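Local coordinates for protein 2-C-methyl-D-erythritol 4-phosphate cytidylyltransferase (Anaerococcus prevotii, PDB 4KT7) that probably catalyses the transfer of a cytidylyl group from CTP to 2-C-methyl-D-erythritol 4-phosphate, releasing diphosphate, in the isoprenoid pathway, at residues Asp6-Ser11 / Gln102-Leu107; Ala178-Tyr183 / Thr191-Leu196; Ile53-Leu58 / Asp76-Tyr81. All blocks are in the same frame, centred on the assembly; numbering follows the deposited sequence.

Contact 1 (Asp6-Ser11 / Gln102-Leu107); sequences DGKFIS and QSELVL
Ser103 OG donates to Ser11 OG at 2.7 Å, bringing two buried hydroxyls together where the strand pairing begins. Ser11 OG, which takes the proton of Ser103, is itself hydrogen-bonded to Glu55 OE2 on the neighbouring strand. Nearby, the Phe9 side chain crosses that of Gln102 at about a right angle, ring and amide planes 54° apart. CG of Phe9 lies anti to its backbone N (chi1 -170°), and the ring sits beside Gln102, CD2 being 3.7 Å from Gln102 CD, while CD1 approaches the Ser103 backbone. The main chain sets this register: Ser11 N reaches Leu105 O at 2.9 Å in an almost straight bond (176°), and Leu107 N reaches Ser11 O at 2.8 Å. Ile10 with Leu105 and Ser11 with Val106 are therefore parallel bridges, joining strands 10-16 and 105-110 within the central sheet. Where the pairing begins, Phe9 O accepts from both Glu104 N (3.0 Å) and Leu105 N (3.3 Å). On the face carrying Ile10 and Leu105, Ile10 CG1 packs 4.0 Å from Leu105 CD1, with Ile125 of helix 118-127 against Ile10. Farther out, Asp54 OD2 takes the N-H of Ile10.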
# COMPACT_ATOMS: atom_id res chain seq x y z
N ASP A 6 -28.29 -17.91 12.72
CA ASP A 6 -29.74 -17.84 12.98
C ASP A 6 -30.62 -17.85 11.74
O ASP A 6 -31.79 -17.46 11.82
CB ASP A 6 -30.08 -16.62 13.85
CG ASP A 6 -29.31 -16.61 15.16
OD1 ASP A 6 -29.04 -17.71 15.69
OD2 ASP A 6 -28.97 -15.51 15.64
N GLY A 7 -30.07 -18.29 10.62
CA GLY A 7 -30.81 -18.32 9.37
C GLY A 7 -31.21 -16.93 8.93
O GLY A 7 -32.17 -16.76 8.17
N LYS A 8 -30.47 -15.93 9.40
CA LYS A 8 -30.74 -14.54 9.03
C LYS A 8 -30.52 -14.30 7.55
O LYS A 8 -29.54 -14.80 6.98
CB LYS A 8 -29.86 -13.57 9.83
CG LYS A 8 -30.18 -13.49 11.32
CD LYS A 8 -29.02 -12.80 12.04
CE LYS A 8 -29.41 -12.35 13.43
NZ LYS A 8 -28.26 -11.68 14.09
N PHE A 9 -31.41 -13.53 6.94
CA PHE A 9 -31.35 -13.14 5.54
C PHE A 9 -30.14 -12.22 5.33
O PHE A 9 -30.00 -11.21 6.04
CB PHE A 9 -32.64 -12.38 5.22
CG PHE A 9 -32.87 -12.11 3.76
CD1 PHE A 9 -32.15 -11.13 3.10
CD2 PHE A 9 -33.87 -12.78 3.07
CE1 PHE A 9 -32.39 -10.86 1.77
CE2 PHE A 9 -34.12 -12.50 1.73
CZ PHE A 9 -33.38 -11.54 1.09
N ILE A 10 -29.29 -12.56 4.36
CA ILE A 10 -28.07 -11.78 4.08
C ILE A 10 -28.19 -11.05 2.74
O ILE A 10 -28.55 -11.66 1.72
CB ILE A 10 -26.80 -12.69 4.05
CG1 ILE A 10 -26.66 -13.46 5.37
CG2 ILE A 10 -25.54 -11.86 3.75
CD1 ILE A 10 -25.51 -14.48 5.39
N SER A 11 -27.92 -9.74 2.73
CA SER A 11 -27.91 -8.97 1.49
C SER A 11 -26.49 -8.55 1.15
O SER A 11 -25.68 -8.33 2.05
CB SER A 11 -28.75 -7.70 1.62
OG SER A 11 -30.07 -7.99 2.02
N GLN A 102 -36.70 -8.12 4.89
CA GLN A 102 -36.26 -9.23 5.75
C GLN A 102 -34.75 -9.18 6.03
O GLN A 102 -34.26 -9.89 6.90
CB GLN A 102 -36.66 -10.56 5.10
CG GLN A 102 -36.31 -11.80 5.91
CD GLN A 102 -36.79 -13.08 5.25
OE1 GLN A 102 -37.67 -13.05 4.38
NE2 GLN A 102 -36.23 -14.21 5.66
N SER A 103 -34.02 -8.32 5.32
CA SER A 103 -32.56 -8.31 5.45
C SER A 103 -32.08 -8.02 6.89
O SER A 103 -32.42 -6.98 7.47
CB SER A 103 -31.95 -7.30 4.50
OG SER A 103 -30.54 -7.35 4.60
N GLU A 104 -31.30 -8.92 7.48
CA GLU A 104 -30.76 -8.64 8.81
C GLU A 104 -29.26 -8.43 8.82
O GLU A 104 -28.71 -7.95 9.82
CB GLU A 104 -31.12 -9.75 9.80
CG GLU A 104 -32.59 -9.86 10.13
CD GLU A 104 -32.82 -10.28 11.56
OE1 GLU A 104 -32.58 -9.45 12.47
OE2 GLU A 104 -33.23 -11.44 11.79
N LEU A 105 -28.59 -8.83 7.75
CA LEU A 105 -27.13 -8.70 7.64
C LEU A 105 -26.78 -8.16 6.26
O LEU A 105 -27.40 -8.54 5.28
CB LEU A 105 -26.46 -10.06 7.84
CG LEU A 105 -26.68 -10.76 9.18
CD1 LEU A 105 -26.24 -12.22 9.12
CD2 LEU A 105 -25.97 -10.02 10.31
N VAL A 106 -25.79 -7.26 6.17
CA VAL A 106 -25.43 -6.71 4.87
C VAL A 106 -23.93 -6.74 4.67
O VAL A 106 -23.16 -6.32 5.54
CB VAL A 106 -25.98 -5.27 4.65
CG1 VAL A 106 -25.64 -4.38 5.82
CG2 VAL A 106 -25.45 -4.67 3.35
N LEU A 107 -23.52 -7.29 3.53
CA LEU A 107 -22.13 -7.27 3.11
C LEU A 107 -21.98 -6.24 1.98
O LEU A 107 -22.84 -6.14 1.09
CB LEU A 107 -21.72 -8.68 2.63
CG LEU A 107 -20.36 -8.91 1.97
CD1 LEU A 107 -19.85 -10.31 2.34
CD2 LEU A 107 -20.44 -8.77 0.46
O HOH W 1 -28.73 -8.99 12.92

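Contact 2 (Ala178-Tyr183 / Thr191-Leu196); sequences AMYEKY and TDDSQL
Leu196 sets its two methyls against Tyr180 and Tyr183, about one turn apart on helix 173-184, and the distances separate a close core from a looser margin. CD2 lies 3.6 Å from Tyr183 CD1 and CD1 lies 3.8 Å from Tyr180 CD1, the leucine crossing each tyrosine side chain at about a right angle. Tyr180 OH donates to Asp193 OD1, modelled at 2.4 Å, a length too short to be taken literally; the carboxylate carbon lies in the ring plane at its edge, with carboxylate and ring planes 73° apart. Selenomethionine Met179 is more loosely engaged: CB is 4.0 Å from Leu196 CD1, and the selenium end turns off from the loop. Glu181 and Lys182 lie on the solvent side of the helix. The turn at 192-194, where Asp192 OD2 accepts from Ser194 N (3.0 Å) as an Asx turn, has only Asp193 touching the helix segment; Lys145 of the second subunit pairs with Asp192 OD1 and bonds Ser194 OG, so this part is buried against that subunit. Asp193 OD1 also forms a salt bridge with Arg88 of helix 88-97, which, with Tyr180 OH so near, suggests that this carboxylate ties the loop to two helices beside the apolar packing of Leu196.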
# COMPACT_ATOMS: atom_id res chain seq x y z
N ALA A 178 -28.64 2.48 10.81
CA ALA A 178 -28.80 3.55 11.81
C ALA A 178 -27.58 4.48 11.82
O ALA A 178 -27.70 5.70 11.91
CB ALA A 178 -29.04 2.96 13.21
N MSE A 179 -26.40 3.89 11.73
CA MSE A 179 -25.16 4.65 11.68
C MSE A 179 -25.17 5.56 10.45
O MSE A 179 -24.69 6.69 10.50
CB MSE A 179 -23.95 3.71 11.58
CG MSE A 179 -23.62 2.87 12.84
SE MSE A 179 -23.29 4.01 14.37
CE MSE A 179 -25.09 3.90 15.14
N TYR A 180 -25.69 5.05 9.34
CA TYR A 180 -25.75 5.81 8.10
C TYR A 180 -26.67 7.02 8.21
O TYR A 180 -26.34 8.12 7.72
CB TYR A 180 -26.13 4.91 6.91
CG TYR A 180 -24.95 4.72 5.98
CD1 TYR A 180 -24.01 3.73 6.22
CD2 TYR A 180 -24.75 5.58 4.91
CE1 TYR A 180 -22.91 3.57 5.38
CE2 TYR A 180 -23.66 5.44 4.07
CZ TYR A 180 -22.74 4.43 4.31
OH TYR A 180 -21.64 4.30 3.48
N GLU A 181 -27.80 6.86 8.88
CA GLU A 181 -28.67 8.00 9.10
C GLU A 181 -28.00 9.06 9.98
O GLU A 181 -28.14 10.24 9.71
CB GLU A 181 -29.99 7.55 9.72
CG GLU A 181 -30.79 6.68 8.79
CD GLU A 181 -32.18 6.38 9.32
OE1 GLU A 181 -32.29 5.65 10.34
OE2 GLU A 181 -33.16 6.87 8.72
N LYS A 182 -27.28 8.62 11.01
CA LYS A 182 -26.47 9.54 11.81
C LYS A 182 -25.41 10.25 10.98
O LYS A 182 -25.18 11.44 11.13
CB LYS A 182 -25.78 8.79 12.95
CG LYS A 182 -26.67 8.48 14.13
CD LYS A 182 -25.90 7.67 15.16
CE LYS A 182 -26.58 7.73 16.50
NZ LYS A 182 -26.68 9.13 17.03
N TYR A 183 -24.75 9.50 10.11
CA TYR A 183 -23.74 10.09 9.22
C TYR A 183 -24.32 11.16 8.31
O TYR A 183 -23.72 12.23 8.13
CB TYR A 183 -23.08 9.00 8.37
CG TYR A 183 -22.09 9.55 7.37
CD1 TYR A 183 -20.86 10.04 7.78
CD2 TYR A 183 -22.40 9.61 6.01
CE1 TYR A 183 -19.95 10.55 6.87
CE2 TYR A 183 -21.49 10.13 5.09
CZ TYR A 183 -20.27 10.59 5.53
OH TYR A 183 -19.36 11.11 4.62
N THR A 191 -13.45 7.63 6.17
CA THR A 191 -12.57 6.93 5.24
C THR A 191 -13.27 5.69 4.69
O THR A 191 -13.04 5.31 3.55
CB THR A 191 -11.23 6.53 5.89
OG1 THR A 191 -11.48 5.72 7.06
CG2 THR A 191 -10.44 7.76 6.28
N ASP A 192 -14.11 5.06 5.52
CA ASP A 192 -14.88 3.89 5.11
C ASP A 192 -16.02 3.70 6.08
O ASP A 192 -16.07 4.39 7.11
CB ASP A 192 -14.00 2.64 5.11
CG ASP A 192 -13.64 2.19 6.51
OD1 ASP A 192 -12.91 2.94 7.22
OD2 ASP A 192 -14.08 1.09 6.92
N ASP A 193 -16.93 2.77 5.79
CA ASP A 193 -18.12 2.64 6.61
C ASP A 193 -17.80 2.23 8.04
O ASP A 193 -18.53 2.59 8.96
CB ASP A 193 -19.11 1.62 6.02
CG ASP A 193 -19.61 2.01 4.65
OD1 ASP A 193 -19.73 3.23 4.37
OD2 ASP A 193 -19.90 1.10 3.84
N SER A 194 -16.75 1.44 8.23
CA SER A 194 -16.48 0.96 9.59
C SER A 194 -15.98 2.07 10.51
O SER A 194 -16.06 1.94 11.73
CB SER A 194 -15.50 -0.21 9.60
OG SER A 194 -14.17 0.24 9.37
N GLN A 195 -15.49 3.17 9.94
CA GLN A 195 -15.05 4.29 10.78
C GLN A 195 -16.26 4.97 11.43
O GLN A 195 -16.12 5.70 12.43
CB GLN A 195 -14.21 5.32 10.00
CG GLN A 195 -13.52 6.35 10.91
CD GLN A 195 -12.68 7.35 10.15
OE1 GLN A 195 -12.95 7.64 8.98
NE2 GLN A 195 -11.65 7.88 10.80
N LEU A 196 -17.45 4.69 10.90
CA LEU A 196 -18.67 5.21 11.53
C LEU A 196 -18.72 4.79 13.00
O LEU A 196 -19.22 5.51 13.86
CB LEU A 196 -19.91 4.74 10.78
CG LEU A 196 -20.12 5.37 9.39
CD1 LEU A 196 -21.36 4.79 8.71
CD2 LEU A 196 -20.25 6.88 9.50

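Contact 3 (Ile53-Leu58 / Asp76-Tyr81); sequences IDEIIL and DGNIRY
Ile56 to Leu58 run parallel to Ile79 to Tyr81, the axes of strands 55-58 and 79-81 being 4.6 Å apart at closest approach and inclined by 23°. The ladder consists of Ile56 N to Asn78 O (2.9 Å), Arg80 N to Ile56 O and Leu58 N to Arg80 O, the last being nearly straight. Alternate residues then meet on alternate faces. On one, Ile56 and Ile79 lie side by side and point the same way, their CD1 methyls 3.7 Å apart, and Leu58 CB rests against Tyr81 CB at 3.9 Å. Leu72 of helix 65-73 packs on Leu58, Ile79 and Tyr81, and Leu44 of helix 39-48 on Ile56 and Leu58.

The face carrying Ile57 and Arg80 is partly polar. CG of Arg80 lies between the backbone N and the carbonyl carbon (chi1 59°), and the chain then runs extended to NE. Its guanidinium grips Glu55 end-on in a salt bridge, NH1 (3.0 Å) and NH2 (3.2 Å) both donating to OE1 from the same face of the carboxylate, whose plane is turned 66° from the guanidinium. Ile57 CD1 sits over the centre of the guanidinium, 3.3 Å from Arg80 CZ, so an aliphatic tip covers one face of the charged group while its edge holds the carboxylate. A water accepts from Asn78 ND2 (2.9 Å) and donates to Glu55 OE1, giving OE1 a third donor. OE2 of Glu55 accepts from Asp100 N besides its bond to Ser11, and Arg80 NH2 also reaches Ala98 O; so many donors around the carboxylate would be expected to stabilise its negative charge. Helix 65-73 links the two strands, and the parallel pairing identifies a beta-alpha-beta crossover, the repeating unit of the Rossmann-like sheet in nucleotidyltransferases of the GT-A clan.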
# COMPACT_ATOMS: atom_id res chain seq x y z
N ILE A 53 -25.39 -15.69 0.50
CA ILE A 53 -25.95 -14.36 0.23
C ILE A 53 -27.33 -14.55 -0.40
O ILE A 53 -27.46 -15.26 -1.40
CB ILE A 53 -25.02 -13.58 -0.71
CG1 ILE A 53 -23.71 -13.24 0.03
CG2 ILE A 53 -25.70 -12.32 -1.22
CD1 ILE A 53 -22.58 -12.75 -0.89
N ASP A 54 -28.36 -13.92 0.17
CA ASP A 54 -29.74 -14.15 -0.30
C ASP A 54 -30.17 -13.22 -1.43
O ASP A 54 -31.08 -13.54 -2.19
CB ASP A 54 -30.74 -14.06 0.85
CG ASP A 54 -30.50 -15.12 1.90
OD1 ASP A 54 -30.74 -16.30 1.60
OD2 ASP A 54 -30.07 -14.77 3.03
N GLU A 55 -29.53 -12.06 -1.52
CA GLU A 55 -29.83 -11.11 -2.60
C GLU A 55 -28.64 -10.23 -2.86
O GLU A 55 -27.83 -9.99 -1.96
CB GLU A 55 -31.00 -10.20 -2.22
CG GLU A 55 -30.61 -9.09 -1.26
CD GLU A 55 -31.78 -8.18 -0.88
OE1 GLU A 55 -32.85 -8.22 -1.54
OE2 GLU A 55 -31.62 -7.42 0.10
N ILE A 56 -28.55 -9.71 -4.08
CA ILE A 56 -27.44 -8.85 -4.48
C ILE A 56 -27.97 -7.55 -5.08
O ILE A 56 -28.74 -7.57 -6.05
CB ILE A 56 -26.55 -9.55 -5.53
CG1 ILE A 56 -25.96 -10.86 -4.98
CG2 ILE A 56 -25.43 -8.62 -6.03
CD1 ILE A 56 -25.11 -11.61 -6.02
N ILE A 57 -27.53 -6.42 -4.52
CA ILE A 57 -27.92 -5.09 -4.99
C ILE A 57 -26.71 -4.42 -5.61
O ILE A 57 -25.69 -4.21 -4.93
CB ILE A 57 -28.40 -4.18 -3.83
CG1 ILE A 57 -29.49 -4.85 -3.00
CG2 ILE A 57 -28.90 -2.85 -4.38
CD1 ILE A 57 -30.61 -5.33 -3.79
N LEU A 58 -26.79 -4.12 -6.91
CA LEU A 58 -25.77 -3.36 -7.60
C LEU A 58 -26.13 -1.90 -7.51
O LEU A 58 -27.27 -1.50 -7.74
CB LEU A 58 -25.70 -3.73 -9.08
CG LEU A 58 -25.06 -5.08 -9.41
CD1 LEU A 58 -25.46 -5.51 -10.81
CD2 LEU A 58 -23.56 -4.92 -9.32
N ASP A 76 -29.18 -15.72 -13.09
CA ASP A 76 -30.49 -16.22 -12.68
C ASP A 76 -30.96 -15.62 -11.35
O ASP A 76 -32.16 -15.39 -11.14
CB ASP A 76 -30.45 -17.74 -12.50
CG ASP A 76 -29.89 -18.46 -13.72
OD1 ASP A 76 -30.17 -18.03 -14.86
OD2 ASP A 76 -29.18 -19.47 -13.53
N GLY A 77 -30.01 -15.36 -10.46
CA GLY A 77 -30.29 -15.10 -9.06
C GLY A 77 -31.13 -13.89 -8.71
O GLY A 77 -31.63 -13.17 -9.58
N ASN A 78 -31.28 -13.67 -7.40
CA ASN A 78 -31.99 -12.52 -6.88
C ASN A 78 -31.05 -11.32 -6.93
O ASN A 78 -30.54 -10.85 -5.91
CB ASN A 78 -32.46 -12.79 -5.45
CG ASN A 78 -33.41 -11.73 -4.93
OD1 ASN A 78 -33.83 -10.83 -5.67
ND2 ASN A 78 -33.76 -11.82 -3.65
N ILE A 79 -30.81 -10.84 -8.15
CA ILE A 79 -29.90 -9.72 -8.37
C ILE A 79 -30.65 -8.57 -9.02
O ILE A 79 -31.32 -8.75 -10.04
CB ILE A 79 -28.74 -10.13 -9.30
CG1 ILE A 79 -28.02 -11.35 -8.74
CG2 ILE A 79 -27.77 -8.97 -9.48
CD1 ILE A 79 -26.68 -11.62 -9.41
N ARG A 80 -30.53 -7.37 -8.45
CA ARG A 80 -31.12 -6.20 -9.08
C ARG A 80 -30.22 -5.00 -8.87
O ARG A 80 -29.17 -5.10 -8.24
CB ARG A 80 -32.52 -5.94 -8.53
CG ARG A 80 -32.55 -5.72 -7.03
CD ARG A 80 -33.97 -5.61 -6.47
NE ARG A 80 -33.93 -5.16 -5.08
CZ ARG A 80 -33.85 -5.97 -4.03
NH1 ARG A 80 -33.83 -7.28 -4.22
NH2 ARG A 80 -33.80 -5.48 -2.80
N TYR A 81 -30.63 -3.85 -9.41
CA TYR A 81 -29.81 -2.65 -9.31
C TYR A 81 -30.62 -1.42 -8.95
O TYR A 81 -31.82 -1.34 -9.26
CB TYR A 81 -29.06 -2.42 -10.63
CG TYR A 81 -29.95 -2.12 -11.83
CD1 TYR A 81 -30.41 -0.84 -12.09
CD2 TYR A 81 -30.29 -3.13 -12.73
CE1 TYR A 81 -31.20 -0.56 -13.19
CE2 TYR A 81 -31.09 -2.87 -13.83
CZ TYR A 81 -31.54 -1.58 -14.06
OH TYR A 81 -32.32 -1.32 -15.15
O HOH W 2 -35.18 -9.60 -2.48

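In the fold
Contacts 1 and 3 belong to the same sheet, pairing strand 10-16 with 105-110 and strand 55-60 with 79-83, and contact 3 is nested inside the chain loop that contact 1 closes. They touch through strands 10-16 and 55-60. Both rest on parallel ladders, but contact 1 is mostly buried and held chiefly by backbone bonds, with apolar packing and a single hydroxyl pair, whereas contact 3 is only partly buried and adds an ion pair. Contact 2, with its centre 19 Å from that of contact 1 and 23 Å from that of contact 3, is buried but has no strand pairing; it joins a helix to a following loop, apolar apart from one tyrosine-aspartate pair, next to the second subunit.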